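Local coordinates for protein GDP-mannose-dependent alpha-(1-6)-phosphatidylinositol monomannoside mannosyltransferase (Corynebacterium glutamicum, PDB 3OKP) that is a mannosyltransferase of the GT-B clan, built from two Rossmann-like domains, with guanosine-5'-diphosphate-alpha-D-mannose bound in the model, at residues 200-205 and 271-276; 233-238 and 256-261. One frame throughout, in Å; residues are numbered along the deposited sequence.

Contact 1 of 2, residues 200-205 and 271-276; sequences VIACNS and AAADIF
Ile201 pairs with Ile275, and Ala202 with Phe276, where strand 200-204 runs parallel to the start of strand 275-278. Val200 O accepts two backbone donors, Asp274 N at 2.9 Å and Ile275 N at 3.2 Å; further on, Ala202 N gives Ile275 O a nearly straight bond of 2.8 Å. Asp274, just ahead of its strand, adds a side-chain bond. Its CG lies anti to its own carbonyl carbon (chi1 -65°), and OD2 takes Val200 N at 2.9 Å with the anti lone pair. Arg189 makes a salt bridge to the same oxygen, so OD2 holds both the Val200 N-H and a guanidinium. Ala273 CB packs 3.7 Å from Ala202 CB and also touches Val200 CG1. Phe276 has CG anti to its backbone N (chi1 177°); the ring reaches forward along strand 200-204, past Ala202 O, with CE2 3.4 Å from Asn204 N. The ring and the Asn204 amide are inclined by 65°; Asn204 ND2 is buried here without a polar partner in the model. Ile201 and Ile275 share one face of this Rossmann-like sheet and pack on helix 331-342, while Phe276, on the other face, meets helix 294-301. Strand 231-235 borders strand 200-204 on its far side.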
ATOM      1  N   VAL A 200       8.911  20.917 -10.789  1.00  8.89           N
ATOM      2  CA  VAL A 200       9.361  19.752 -10.034  1.00  8.37           C
ATOM      3  C   VAL A 200       8.413  18.568 -10.215  1.00  8.34           C
ATOM      4  O   VAL A 200       7.220  18.653  -9.887  1.00  8.30           O
ATOM      5  CB  VAL A 200       9.531  20.076  -8.522  1.00  8.48           C
ATOM      6  CG1 VAL A 200       9.907  18.820  -7.739  1.00  7.83           C
ATOM      7  CG2 VAL A 200      10.580  21.166  -8.310  1.00  7.86           C
ATOM      8  N   ILE A 201       8.959  17.476 -10.743  1.00  8.05           N
ATOM      9  CA  ILE A 201       8.249  16.210 -10.874  1.00  8.10           C
ATOM     10  C   ILE A 201       8.863  15.223  -9.887  1.00  8.35           C
ATOM     11  O   ILE A 201      10.070  14.966  -9.922  1.00  8.57           O
ATOM     12  CB  ILE A 201       8.356  15.624 -12.307  1.00  8.10           C
ATOM     13  CG1 ILE A 201       7.938  16.662 -13.358  1.00  8.18           C
ATOM     14  CG2 ILE A 201       7.525  14.338 -12.426  1.00  7.82           C
ATOM     15  CD1 ILE A 201       8.526  16.414 -14.754  1.00  9.63           C
ATOM     16  N   ALA A 202       8.033  14.684  -9.000  1.00  8.52           N
ATOM     17  CA  ALA A 202       8.508  13.745  -7.987  1.00  8.82           C
ATOM     18  C   ALA A 202       8.062  12.318  -8.282  1.00  9.03           C
ATOM     19  O   ALA A 202       6.904  12.076  -8.638  1.00  8.85           O
ATOM     20  CB  ALA A 202       8.043  14.173  -6.601  1.00  8.84           C
ATOM     21  N   CYS A 203       8.997  11.381  -8.143  1.00  9.44           N
ATOM     22  CA  CYS A 203       8.684   9.959  -8.205  1.00  9.81           C
ATOM     23  C   CYS A 203       9.257   9.248  -6.988  1.00 10.22           C
ATOM     24  O   CYS A 203      10.464   9.000  -6.915  1.00 10.29           O
ATOM     25  CB  CYS A 203       9.211   9.320  -9.497  1.00  9.85           C
ATOM     26  SG  CYS A 203       8.815   7.543  -9.644  1.00 10.14           S
ATOM     27  N   ASN A 204       8.385   8.955  -6.024  1.00 10.71           N
ATOM     28  CA  ASN A 204       8.745   8.149  -4.861  1.00 11.31           C
ATOM     29  C   ASN A 204       8.326   6.716  -5.118  1.00 11.35           C
ATOM     30  O   ASN A 204       7.151   6.454  -5.392  1.00 11.51           O
ATOM     31  CB  ASN A 204       8.064   8.663  -3.584  1.00 11.64           C
ATOM     32  CG  ASN A 204       8.202  10.161  -3.400  1.00 12.67           C
ATOM     33  OD1 ASN A 204       9.187  10.769  -3.826  1.00 14.02           O
ATOM     34  ND2 ASN A 204       7.209  10.770  -2.758  1.00 13.73           N
ATOM     35  N   SER A 205       9.293   5.803  -5.048  1.00 11.40           N
ATOM     36  CA  SER A 205       9.080   4.371  -5.281  1.00 11.59           C
ATOM     37  C   SER A 205      10.406   3.625  -5.242  1.00 11.93           C
ATOM     38  O   SER A 205      11.461   4.204  -5.517  1.00 11.93           O
ATOM     39  CB  SER A 205       8.413   4.113  -6.641  1.00 11.35           C
ATOM     40  OG  SER A 205       7.000   4.172  -6.546  1.00 11.30           O
ATOM     41  N   ALA A 271       5.350  17.001  -1.033  1.00  8.64           N
ATOM     42  CA  ALA A 271       4.398  18.108  -0.912  1.00  8.64           C
ATOM     43  C   ALA A 271       4.830  19.377  -1.659  1.00  8.49           C
ATOM     44  O   ALA A 271       3.990  20.208  -2.016  1.00  8.65           O
ATOM     45  CB  ALA A 271       4.136  18.415   0.560  1.00  9.00           C
ATOM     46  N   ALA A 272       6.132  19.514  -1.900  1.00  8.22           N
ATOM     47  CA  ALA A 272       6.683  20.684  -2.586  1.00  8.12           C
ATOM     48  C   ALA A 272       6.705  20.540  -4.115  1.00  7.85           C
ATOM     49  O   ALA A 272       6.950  21.514  -4.833  1.00  7.84           O
ATOM     50  CB  ALA A 272       8.080  21.001  -2.056  1.00  8.25           C
ATOM     51  N   ALA A 273       6.441  19.330  -4.603  1.00  7.55           N
ATOM     52  CA  ALA A 273       6.450  19.045  -6.042  1.00  7.25           C
ATOM     53  C   ALA A 273       5.229  19.614  -6.765  1.00  7.16           C
ATOM     54  O   ALA A 273       4.165  19.801  -6.170  1.00  7.03           O
ATOM     55  CB  ALA A 273       6.550  17.542  -6.284  1.00  7.03           C
ATOM     56  N   ASP A 274       5.397  19.883  -8.055  1.00  7.25           N
ATOM     57  CA  ASP A 274       4.296  20.321  -8.908  1.00  7.48           C
ATOM     58  C   ASP A 274       3.462  19.131  -9.390  1.00  7.24           C
ATOM     59  O   ASP A 274       2.238  19.221  -9.491  1.00  7.14           O
ATOM     60  CB  ASP A 274       4.834  21.123 -10.096  1.00  7.71           C
ATOM     61  CG  ASP A 274       5.499  22.424  -9.670  1.00  8.71           C
ATOM     62  OD1 ASP A 274       4.793  23.307  -9.135  1.00  9.43           O
ATOM     63  OD2 ASP A 274       6.726  22.565  -9.870  1.00  9.28           O
ATOM     64  N   ILE A 275       4.136  18.023  -9.688  1.00  6.96           N
ATOM     65  CA  ILE A 275       3.483  16.803 -10.167  1.00  6.95           C
ATOM     66  C   ILE A 275       4.123  15.587  -9.501  1.00  6.93           C
ATOM     67  O   ILE A 275       5.342  15.542  -9.332  1.00  6.94           O
ATOM     68  CB  ILE A 275       3.614  16.646 -11.717  1.00  6.91           C
ATOM     69  CG1 ILE A 275       3.077  17.879 -12.456  1.00  7.03           C
ATOM     70  CG2 ILE A 275       2.905  15.374 -12.210  1.00  6.46           C
ATOM     71  CD1 ILE A 275       3.460  17.928 -13.934  1.00  7.44           C
ATOM     72  N   PHE A 276       3.294  14.618  -9.112  1.00  7.01           N
ATOM     73  CA  PHE A 276       3.779  13.284  -8.765  1.00  7.15           C
ATOM     74  C   PHE A 276       3.508  12.352  -9.939  1.00  7.23           C
ATOM     75  O   PHE A 276       2.380  12.270 -10.429  1.00  7.42           O
ATOM     76  CB  PHE A 276       3.119  12.735  -7.492  1.00  7.27           C
ATOM     77  CG  PHE A 276       3.550  11.323  -7.150  1.00  7.98           C
ATOM     78  CD1 PHE A 276       2.859  10.221  -7.662  1.00  8.07           C
ATOM     79  CD2 PHE A 276       4.656  11.098  -6.335  1.00  7.77           C
ATOM     80  CE1 PHE A 276       3.267   8.918  -7.365  1.00  8.22           C
ATOM     81  CE2 PHE A 276       5.067   9.803  -6.025  1.00  8.47           C
ATOM     82  CZ  PHE A 276       4.373   8.710  -6.545  1.00  8.00           C
TER

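Contact 2 of 2, residues 233-238 and 256-261. With GDD (guanosine-5'-diphosphate-alpha-D-mannose), chain B.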
ATOM      1  N   LEU A 233      12.757  14.317  -9.770  1.00  8.51           N
ATOM      2  CA  LEU A 233      13.333  13.813  -8.532  1.00  8.70           C
ATOM      3  C   LEU A 233      12.995  12.344  -8.363  1.00  8.84           C
ATOM      4  O   LEU A 233      11.829  11.973  -8.214  1.00  8.63           O
ATOM      5  CB  LEU A 233      12.840  14.620  -7.326  1.00  8.82           C
ATOM      6  CG  LEU A 233      13.008  16.144  -7.355  1.00  9.32           C
ATOM      7  CD1 LEU A 233      12.403  16.749  -6.105  1.00  9.90           C
ATOM      8  CD2 LEU A 233      14.477  16.553  -7.491  1.00  9.99           C
ATOM      9  N   ILE A 234      14.028  11.512  -8.402  1.00  9.08           N
ATOM     10  CA  ILE A 234      13.867  10.085  -8.201  1.00  9.32           C
ATOM     11  C   ILE A 234      14.210   9.752  -6.750  1.00  9.63           C
ATOM     12  O   ILE A 234      15.380   9.772  -6.345  1.00  9.67           O
ATOM     13  CB  ILE A 234      14.684   9.269  -9.237  1.00  9.69           C
ATOM     14  CG1 ILE A 234      14.119   9.513 -10.644  1.00  9.63           C
ATOM     15  CG2 ILE A 234      14.655   7.784  -8.898  1.00  9.67           C
ATOM     16  CD1 ILE A 234      15.041   9.114 -11.774  1.00 12.39           C
ATOM     17  N   VAL A 235      13.166   9.487  -5.970  1.00  9.70           N
ATOM     18  CA  VAL A 235      13.299   9.218  -4.539  1.00 10.25           C
ATOM     19  C   VAL A 235      13.098   7.731  -4.275  1.00 10.67           C
ATOM     20  O   VAL A 235      12.057   7.163  -4.623  1.00 10.47           O
ATOM     21  CB  VAL A 235      12.295  10.057  -3.699  1.00 10.25           C
ATOM     22  CG1 VAL A 235      12.417   9.738  -2.210  1.00 10.59           C
ATOM     23  CG2 VAL A 235      12.506  11.548  -3.937  1.00 10.17           C
ATOM     24  N   GLY A 236      14.106   7.107  -3.673  1.00 11.24           N
ATOM     25  CA  GLY A 236      14.048   5.687  -3.334  1.00 11.78           C
ATOM     26  C   GLY A 236      15.326   4.942  -3.662  1.00 12.38           C
ATOM     27  O   GLY A 236      16.284   5.523  -4.183  1.00 12.24           O
ATOM     28  N   SER A 237      15.333   3.646  -3.356  1.00 12.89           N
ATOM     29  CA  SER A 237      16.484   2.786  -3.612  1.00 13.58           C
ATOM     30  C   SER A 237      16.056   1.461  -4.247  1.00 13.73           C
ATOM     31  O   SER A 237      14.890   1.066  -4.160  1.00 13.32           O
ATOM     32  CB  SER A 237      17.266   2.539  -2.315  1.00 14.13           C
ATOM     33  OG  SER A 237      16.445   1.930  -1.332  1.00 14.62           O
ATOM     34  N   GLY A 238      17.004   0.788  -4.896  1.00 14.23           N
ATOM     35  CA  GLY A 238      16.743  -0.508  -5.517  1.00 14.86           C
ATOM     36  C   GLY A 238      17.806  -0.914  -6.519  1.00 15.41           C
ATOM     37  O   GLY A 238      18.647  -0.102  -6.910  1.00 15.30           O
ATOM     38  N   LYS A 256      17.510  14.098 -10.681  1.00 11.78           N
ATOM     39  CA  LYS A 256      18.187  13.961  -9.396  1.00 12.25           C
ATOM     40  C   LYS A 256      17.865  12.628  -8.720  1.00 12.38           C
ATOM     41  O   LYS A 256      16.698  12.315  -8.460  1.00 12.10           O
ATOM     42  CB  LYS A 256      17.819  15.125  -8.465  1.00 12.38           C
ATOM     43  CG  LYS A 256      18.019  16.526  -9.063  1.00 13.03           C
ATOM     44  CD  LYS A 256      19.491  16.919  -9.115  1.00 15.14           C
ATOM     45  CE  LYS A 256      19.678  18.345  -9.623  1.00 15.59           C
ATOM     46  NZ  LYS A 256      19.521  18.447 -11.098  1.00 15.65           N
ATOM     47  N   PHE A 257      18.911  11.849  -8.446  1.00 12.53           N
ATOM     48  CA  PHE A 257      18.789  10.621  -7.669  1.00 12.61           C
ATOM     49  C   PHE A 257      19.070  10.934  -6.207  1.00 12.95           C
ATOM     50  O   PHE A 257      20.227  11.038  -5.789  1.00 13.26           O
ATOM     51  CB  PHE A 257      19.747   9.546  -8.192  1.00 12.82           C
ATOM     52  CG  PHE A 257      19.394   9.034  -9.559  1.00 12.66           C
ATOM     53  CD1 PHE A 257      18.522   7.961  -9.712  1.00 12.83           C
ATOM     54  CD2 PHE A 257      19.929   9.630 -10.699  1.00 12.69           C
ATOM     55  CE1 PHE A 257      18.192   7.486 -10.980  1.00 12.92           C
ATOM     56  CE2 PHE A 257      19.602   9.166 -11.966  1.00 12.60           C
ATOM     57  CZ  PHE A 257      18.733   8.091 -12.108  1.00 12.60           C
ATOM     58  N   LEU A 258      18.000  11.085  -5.434  1.00 12.91           N
ATOM     59  CA  LEU A 258      18.108  11.543  -4.052  1.00 13.47           C
ATOM     60  C   LEU A 258      18.323  10.404  -3.056  1.00 14.08           C
ATOM     61  O   LEU A 258      18.571  10.648  -1.872  1.00 14.30           O
ATOM     62  CB  LEU A 258      16.875  12.377  -3.665  1.00 13.11           C
ATOM     63  CG  LEU A 258      16.556  13.641  -4.478  1.00 12.94           C
ATOM     64  CD1 LEU A 258      15.324  14.344  -3.914  1.00 12.46           C
ATOM     65  CD2 LEU A 258      17.741  14.608  -4.536  1.00 13.27           C
ATOM     66  N   GLY A 259      18.226   9.166  -3.539  1.00 14.49           N
ATOM     67  CA  GLY A 259      18.350   7.987  -2.685  1.00 15.40           C
ATOM     68  C   GLY A 259      17.123   7.796  -1.816  1.00 15.85           C
ATOM     69  O   GLY A 259      16.082   8.421  -2.047  1.00 15.42           O
ATOM     70  N   ARG A 260      17.237   6.929  -0.815  1.00 16.70           N
ATOM     71  CA  ARG A 260      16.133   6.706   0.107  1.00 17.50           C
ATOM     72  C   ARG A 260      16.145   7.790   1.179  1.00 17.68           C
ATOM     73  O   ARG A 260      17.025   7.815   2.043  1.00 18.24           O
ATOM     74  CB  ARG A 260      16.197   5.308   0.729  1.00 18.13           C
ATOM     75  CG  ARG A 260      14.839   4.803   1.170  1.00 19.34           C
ATOM     76  CD  ARG A 260      14.905   3.518   1.970  1.00 22.04           C
ATOM     77  NE  ARG A 260      13.572   3.133   2.433  1.00 23.48           N
ATOM     78  CZ  ARG A 260      13.034   3.516   3.589  1.00 24.51           C
ATOM     79  NH1 ARG A 260      13.709   4.295   4.427  1.00 25.58           N
ATOM     80  NH2 ARG A 260      11.813   3.113   3.913  1.00 24.99           N
ATOM     81  N   LEU A 261      15.177   8.700   1.098  1.00 17.39           N
ATOM     82  CA  LEU A 261      15.089   9.820   2.032  1.00 17.60           C
ATOM     83  C   LEU A 261      14.481   9.388   3.359  1.00 18.05           C
ATOM     84  O   LEU A 261      13.755   8.394   3.423  1.00 18.22           O
ATOM     85  CB  LEU A 261      14.255  10.962   1.434  1.00 17.22           C
ATOM     86  CG  LEU A 261      14.738  11.714   0.188  1.00 16.67           C
ATOM     87  CD1 LEU A 261      13.699  12.754  -0.221  1.00 16.02           C
ATOM     88  CD2 LEU A 261      16.097  12.374   0.402  1.00 16.73           C
TER
HETATM   89  N2  GDD B 601      10.861   6.717   3.899  0.50 13.20           N
HETATM   90  C2  GDD B 601      10.812   6.440   2.573  0.50 13.14           C
HETATM   91  N1  GDD B 601      11.825   6.836   1.765  0.50 13.31           N
HETATM   92  N3  GDD B 601       9.750   5.772   2.066  0.50 13.12           N
HETATM   93  C4  GDD B 601       9.685   5.489   0.738  0.50 13.25           C
HETATM   94  C5  GDD B 601      10.714   5.884  -0.102  0.50 13.22           C
HETATM   95  C6  GDD B 601      11.797   6.570   0.436  0.50 13.31           C
HETATM   96  O6  GDD B 601      12.740   6.939  -0.295  0.50 13.24           O
HETATM   97  N7  GDD B 601      10.396   5.476  -1.348  0.50 13.32           N
HETATM   98  C8  GDD B 601       9.202   4.844  -1.280  0.50 13.38           C
HETATM   99  N9  GDD B 601       8.776   4.853  -0.007  0.50 13.33           N
HETATM  100  C1' GDD B 601       7.512   4.278   0.522  0.50 13.14           C
HETATM  101  C2' GDD B 601       6.315   5.093   0.057  0.50 12.76           C
HETATM  102  O2' GDD B 601       6.080   6.221   0.905  0.50 12.88           O
HETATM  103  C3' GDD B 601       5.185   4.085   0.098  0.50 12.71           C
HETATM  104  O3' GDD B 601       4.534   4.120   1.374  0.50 12.17           O
HETATM  105  C4' GDD B 601       5.859   2.731  -0.101  0.50 12.90           C
HETATM  106  O4' GDD B 601       7.267   2.944   0.065  0.50 12.93           O
HETATM  107  C5' GDD B 601       5.583   2.159  -1.491  0.50 13.17           C
HETATM  108  O5' GDD B 601       4.456   1.279  -1.468  0.50 13.30           O
HETATM  109  PA  GDD B 601       3.667   1.001  -2.654  0.50 13.27           P
HETATM  110  O1A GDD B 601       2.627   0.393  -2.318  0.50 13.01           O
HETATM  111  O2A GDD B 601       3.336   2.073  -3.219  0.50 12.88           O
HETATM  112  O3A GDD B 601       4.413   0.195  -3.603  0.50 13.56           O
HETATM  113  PB  GDD B 601       5.074  -1.061  -3.289  0.50 13.50           P
HETATM  114  O2B GDD B 601       4.412  -1.727  -2.463  0.50 13.24           O
HETATM  115  O3B GDD B 601       5.204  -1.725  -4.339  0.50 13.27           O
HETATM  116  O1B GDD B 601       6.390  -0.801  -2.757  0.50 14.16           O
HETATM  117  O   HOH W   1      17.058   7.667  -5.853  1.00 12.02           O
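Ile234 lies against Phe257, and Leu233 and Val235 against Lys256 and Leu258, where strand 255-259 returns parallel to strand 231-235 in a beta-alpha-beta unit at the edge of the Rossmann-like sheet. Ile234 is gripped from both ends: its N bonds to Lys256 O at 2.8 Å, and its O accepts Leu258 N at 3.1 Å. Its side chain points the same way as Phe257, with CD1 3.6 Å from ring atom CE1; helix 241-247 packs against that ring. Leu233 points to the other face, where CD2 rests on CB and CG of Lys256, whose NZ turns to Gln231. Val235 spreads its branches: CG2 touches Leu258 CD1, while CG1, anti to the backbone N (chi1 178°), meets Leu261 CD1 and the guanine O6. Next to Val235, Gly236 N hydrogen-bonds Gly259 O, approaching from above the carbonyl plane, and a water joins Ile234 O, Gly236 O and Gly259 N. Val235, Gly236, Arg260 and Leu261 form part of the nucleotide-sugar pocket. The guanidinium of Arg260 lies over the base, with GDD C2 3.7 Å above the guanidinium plane, offset toward the rim of that group, and GDD N1 donates to Leu261 O at 3.0 Å.

In the fold
Following the chain, strand 200-204 comes first, helix 213-226 leads to strand 231-235, and helix 241-247 leads on to strand 255-259, where contact 2 closes the smaller loop. Helix 263-272 then carries the chain back across to strand 275-278, and contact 1 closes the larger loop, with contact 2 nested inside it. The two centres lie about 12 Å apart. Strands 200-204 and 231-235 are neighbours, probably bonded through Ile201 O and Leu233 N at 2.8 Å, so the contacts join four consecutive strands in the order 255-259, 231-235, 200-204, 275-278. Ser205 and the segment ends of contact 2 both reach the bound nucleotide sugar.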